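Local coordinates for pentalenene synthase (Streptomyces chartreusis NRRL 3882, PDB 6Q4S) that cyclises (2E,6E)-farnesyl diphosphate to an alpha-eudesmol, probably the 7-epi form, as a magnesium-dependent sesquiterpene synthase, at the interface of chains A and B. Numbering follows the deposited sequence. Chains: chain A/B, Pentalenene synthase.

Contact 1: the interface of chains A and B. Residues chain A 144, 148, 209; chain B 136, 139-140.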
loop_
_atom_site.group_PDB
_atom_site.type_symbol
_atom_site.label_atom_id
_atom_site.label_comp_id
_atom_site.label_asym_id
_atom_site.label_seq_id
_atom_site.Cartn_x
_atom_site.Cartn_y
_atom_site.Cartn_z
ATOM N N ALA A 144 3.434 0.191 0.191
ATOM C CA ALA A 144 3.115 -1.099 0.822
ATOM C C ALA A 144 4.290 -1.552 1.695
ATOM O O ALA A 144 4.066 -2.041 2.751
ATOM C CB ALA A 144 2.804 -2.126 -0.249
ATOM N N ARG A 148 3.685 -2.285 5.595
ATOM C CA ARG A 148 3.934 -3.617 6.219
ATOM C C ARG A 148 4.861 -3.465 7.448
ATOM O O ARG A 148 4.601 -4.030 8.504
ATOM C CB ARG A 148 4.554 -4.594 5.219
ATOM C CG ARG A 148 3.635 -5.022 4.086
ATOM C CD ARG A 148 4.268 -6.063 3.193
ATOM N NE ARG A 148 3.328 -6.284 2.033
ATOM C CZ ARG A 148 3.485 -5.814 0.823
ATOM N NH1 ARG A 148 4.629 -5.186 0.504
ATOM N NH2 ARG A 148 2.511 -5.986 -0.075
ATOM N N GLU A 209 13.023 -10.763 -5.330
ATOM C CA GLU A 209 12.149 -10.778 -4.160
ATOM C C GLU A 209 12.838 -11.492 -3.018
ATOM O O GLU A 209 12.803 -11.033 -1.880
ATOM C CB GLU A 209 10.820 -11.495 -4.379
ATOM C CG GLU A 209 9.903 -10.725 -5.284
ATOM C CD GLU A 209 8.461 -11.163 -5.209
ATOM O OE1 GLU A 209 8.128 -12.213 -4.583
ATOM O OE2 GLU A 209 7.652 -10.421 -5.807
ATOM N N LEU B 136 3.171 -11.308 -4.806
ATOM C CA LEU B 136 3.460 -10.161 -3.979
ATOM C C LEU B 136 3.246 -8.817 -4.766
ATOM O O LEU B 136 2.726 -7.846 -4.217
ATOM C CB LEU B 136 4.890 -10.243 -3.394
ATOM C CG LEU B 136 5.209 -9.094 -2.403
ATOM C CD1 LEU B 136 4.297 -9.171 -1.175
ATOM C CD2 LEU B 136 6.672 -9.197 -2.011
ATOM N N GLN B 139 -0.493 -8.213 -4.838
ATOM C CA GLN B 139 -0.984 -7.864 -3.522
ATOM C C GLN B 139 -0.591 -6.423 -3.146
ATOM O O GLN B 139 -1.388 -5.716 -2.520
ATOM C CB GLN B 139 -0.472 -8.851 -2.459
ATOM C CG GLN B 139 -1.007 -10.231 -2.661
ATOM C CD GLN B 139 -0.443 -11.210 -1.637
ATOM O OE1 GLN B 139 -0.515 -10.944 -0.478
ATOM N NE2 GLN B 139 0.068 -12.317 -2.070
ATOM N N THR B 140 0.594 -6.017 -3.511
ATOM C CA THR B 140 1.069 -4.630 -3.266
ATOM C C THR B 140 0.260 -3.613 -4.048
ATOM O O THR B 140 -0.183 -2.631 -3.499
ATOM C CB THR B 140 2.527 -4.517 -3.667
ATOM O OG1 THR B 140 3.304 -5.244 -2.710
ATOM C CG2 THR B 140 3.002 -3.089 -3.738
HETATM O O HOH W 1 5.339 -13.199 -5.119
#

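Contact 2: the interface of chains A and B. Residues chain A 96, 99-100, 103, 107, 114-115; chain B 99, 102, 151.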
loop_
_atom_site.group_PDB
_atom_site.type_symbol
_atom_site.label_atom_id
_atom_site.label_comp_id
_atom_site.label_asym_id
_atom_site.label_seq_id
_atom_site.Cartn_x
_atom_site.Cartn_y
_atom_site.Cartn_z
ATOM N N GLU A 96 -2.633 4.269 16.550
ATOM C CA GLU A 96 -3.294 5.387 15.945
ATOM C C GLU A 96 -2.357 6.279 15.086
ATOM O O GLU A 96 -2.698 6.670 13.949
ATOM C CB GLU A 96 -4.065 6.203 16.999
ATOM C CG GLU A 96 -4.783 7.413 16.472
ATOM C CD GLU A 96 -5.657 8.207 17.491
ATOM O OE1 GLU A 96 -5.436 8.155 18.753
ATOM O OE2 GLU A 96 -6.565 8.924 16.971
ATOM N N ARG A 99 -0.859 4.325 11.994
ATOM C CA ARG A 99 -1.827 4.262 10.870
ATOM C C ARG A 99 -1.939 5.548 10.101
ATOM O O ARG A 99 -2.199 5.502 8.910
ATOM C CB ARG A 99 -3.206 3.814 11.377
ATOM C CG ARG A 99 -3.112 2.358 11.791
ATOM C CD ARG A 99 -4.370 1.729 12.347
ATOM N NE ARG A 99 -4.123 0.312 12.666
ATOM C CZ ARG A 99 -5.094 -0.593 12.863
ATOM N NH1 ARG A 99 -6.374 -0.231 12.795
ATOM N NH2 ARG A 99 -4.779 -1.840 13.117
ATOM N N GLU A 100 -1.749 6.705 10.751
ATOM C CA GLU A 100 -1.676 7.997 10.040
ATOM C C GLU A 100 -0.429 8.009 9.190
ATOM O O GLU A 100 -0.474 8.365 8.013
ATOM C CB GLU A 100 -1.694 9.212 11.030
ATOM C CG GLU A 100 -1.699 10.554 10.336
ATOM C CD GLU A 100 -2.999 10.829 9.610
ATOM O OE1 GLU A 100 -3.004 11.229 8.427
ATOM O OE2 GLU A 100 -4.066 10.659 10.247
ATOM N N VAL A 103 -1.201 5.920 6.049
ATOM C CA VAL A 103 -2.068 6.435 4.974
ATOM C C VAL A 103 -1.484 7.638 4.263
ATOM O O VAL A 103 -1.929 7.977 3.215
ATOM C CB VAL A 103 -3.478 6.738 5.465
ATOM C CG1 VAL A 103 -4.117 5.499 6.051
ATOM C CG2 VAL A 103 -3.538 7.801 6.510
ATOM N N ARG A 107 -2.360 9.177 -0.061
ATOM C CA ARG A 107 -3.196 10.369 -0.282
ATOM C C ARG A 107 -2.303 11.417 -1.034
ATOM O O ARG A 107 -1.077 11.288 -1.017
ATOM C CB ARG A 107 -3.727 10.797 1.100
ATOM C CG ARG A 107 -3.263 12.094 1.638
ATOM C CD ARG A 107 -2.924 12.216 3.090
ATOM N NE ARG A 107 -3.888 11.845 4.061
ATOM C CZ ARG A 107 -3.551 11.652 5.330
ATOM N NH1 ARG A 107 -2.301 11.874 5.787
ATOM N NH2 ARG A 107 -4.476 11.248 6.160
ATOM N N ARG A 114 -4.813 13.628 9.347
ATOM C CA ARG A 114 -6.016 13.721 10.154
ATOM C C ARG A 114 -5.689 13.765 11.644
ATOM O O ARG A 114 -6.254 14.525 12.367
ATOM C CB ARG A 114 -6.923 12.504 9.814
ATOM C CG ARG A 114 -8.375 12.626 10.237
ATOM C CD ARG A 114 -9.277 11.463 9.724
ATOM N NE ARG A 114 -10.710 11.723 10.007
ATOM C CZ ARG A 114 -11.281 11.716 11.214
ATOM N NH1 ARG A 114 -10.611 11.355 12.299
ATOM N NH2 ARG A 114 -12.585 12.038 11.345
ATOM N N VAL A 115 -4.840 12.864 12.090
ATOM C CA VAL A 115 -4.158 12.888 13.395
ATOM C C VAL A 115 -2.913 13.833 13.239
ATOM O O VAL A 115 -1.961 13.470 12.563
ATOM C CB VAL A 115 -3.718 11.454 13.730
ATOM C CG1 VAL A 115 -2.938 11.335 15.036
ATOM C CG2 VAL A 115 -4.938 10.548 13.815
ATOM N N ARG B 99 -9.259 2.533 8.434
ATOM C CA ARG B 99 -7.805 2.267 8.578
ATOM C C ARG B 99 -7.488 0.842 8.932
ATOM O O ARG B 99 -6.443 0.355 8.536
ATOM C CB ARG B 99 -7.186 3.229 9.602
ATOM C CG ARG B 99 -7.190 4.625 9.010
ATOM C CD ARG B 99 -6.639 5.733 9.879
ATOM N NE ARG B 99 -6.682 7.012 9.149
ATOM C CZ ARG B 99 -5.985 8.102 9.503
ATOM N NH1 ARG B 99 -5.205 8.079 10.584
ATOM N NH2 ARG B 99 -6.065 9.191 8.777
ATOM N N ILE B 102 -7.640 -0.815 5.743
ATOM C CA ILE B 102 -6.468 -0.492 4.970
ATOM C C ILE B 102 -5.286 -1.392 5.383
ATOM O O ILE B 102 -4.529 -1.852 4.530
ATOM C CB ILE B 102 -6.063 1.018 5.105
ATOM C CG1 ILE B 102 -7.112 1.856 4.397
ATOM C CG2 ILE B 102 -4.679 1.289 4.488
ATOM C CD1 ILE B 102 -7.025 3.356 4.648
ATOM N N VAL B 151 -8.951 5.971 1.976
ATOM C CA VAL B 151 -8.560 7.284 2.440
ATOM C C VAL B 151 -9.516 8.359 1.867
ATOM O O VAL B 151 -10.035 9.206 2.604
ATOM C CB VAL B 151 -7.114 7.610 2.071
ATOM C CG1 VAL B 151 -6.813 9.109 2.370
ATOM C CG2 VAL B 151 -6.126 6.708 2.868
HETATM O O HOH W 2 -5.171 6.577 12.737
#

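Contact 1: the interface of chains A and B
Helices 136-161 and 206-228 of chain A, through A:Arg148 and A:Glu209, meet the first turns of helix 136-161 of chain B, at B:Leu136 and B:Thr140. A direct polar link is a hydrogen bond from guanidinium NH2 of A:Arg148 to the hydroxyl OG1 of B:Thr140, 2.8 Å long and 163° at the hydrogen, with the oxygen 8° out of the guanidinium plane. The arginine reaches there on a chain extended from CG to NE, its CG anti to the carbonyl carbon (chi1 -68°). OG1 of B:Thr140 in turn donates to the backbone O of B:Leu136 at 3.1 Å, which fixes the hydroxyl's rotation and leaves its oxygen to accept from the arginine; this donor lies above the carbonyl plane. On one face of the A:Arg148 guanidinium sits methyl CD1 of B:Leu136, 3.8 Å above the plane and offset toward the rim. The other branch, CG2 of B:Thr140, packs against CB of A:Ala144 at 3.6 Å. At the far side of the leucine, the carboxylate of A:Glu209 runs alongside in the opposite direction, its OE2 3.7 Å from B:Leu136 CB. Water 1 joins the two chains there, 3.0 Å from A:Glu209 OE1 and 2.9 Å from the backbone N of B:Leu136. The N-terminal end of this chain B helix thus abuts two helices of chain A, on the outer surface of the all-helical terpene synthase fold.

Contact 2: the interface of chains A and B
Helix 90-103 of each chain lines this part of the two-fold interface, joined on chain A by the segment after it (A:Arg107, A:Arg114 and A:Val115) and on chain B by helix 136-161. B:Arg99 reaches across on a chain extended from CG to NE and grips A:Glu100 end-on, both terminal nitrogens converging on carboxylate oxygen OE2. B:Arg99 NH1 donates to A:Glu100 OE2 at 2.8 Å, a salt bridge, and its NH2 to the same oxygen at 2.9 Å. OE2 is in the guanidinium plane, but the nitrogens approach from above the carboxylate plane; the two planes are 63° apart. A:Glu100 is held from its own chain as well: backbone N of A:Val115 donates to A:Glu100 OE2 at 3.0 Å. NH1 and NH2 of A:Arg107 both bond A:Glu100 OE1, NH2 at 2.7 Å on its syn side. Two arginines thus share one carboxylate, which probably offsets their mutual repulsion. A glutamine in place of A:Glu100 would probably leave the charges of B:Arg99 and A:Arg107 without their mate and weaken the bridge between the chains. Across one face of the B:Arg99 guanidinium lies methyl CG2 of A:Val103, 3.6 Å above the plane and toward the rim. CB of A:Val103 meets B:Val151 CG2 at 3.7 Å, and its CG1 faces B:Ile102 CD1, extending the apolar side of the contact. Water 2 adds a further link, 2.6 Å from B:Arg99 NH1 and 2.8 Å from the backbone O of A:Glu96.

The C-alpha centres of contact 1 and contact 2 are about 18 Å apart, and both belong to the same two-fold interface. Helix 136-161 of chain B is common to them: its first turns serve contact 1, while B:Val151, farther along, serves contact 2. With the twins counted, helix 136-161 of each chain takes part in both kinds of contact, whereas helix 90-103 enters at contact 2. Because each contact recurs with the chains exchanged, the pairing is anchored at several separated places, which would probably help to resist rocking. The deposited assembly is a dimer, although the structure alone does not show that it forms in solution.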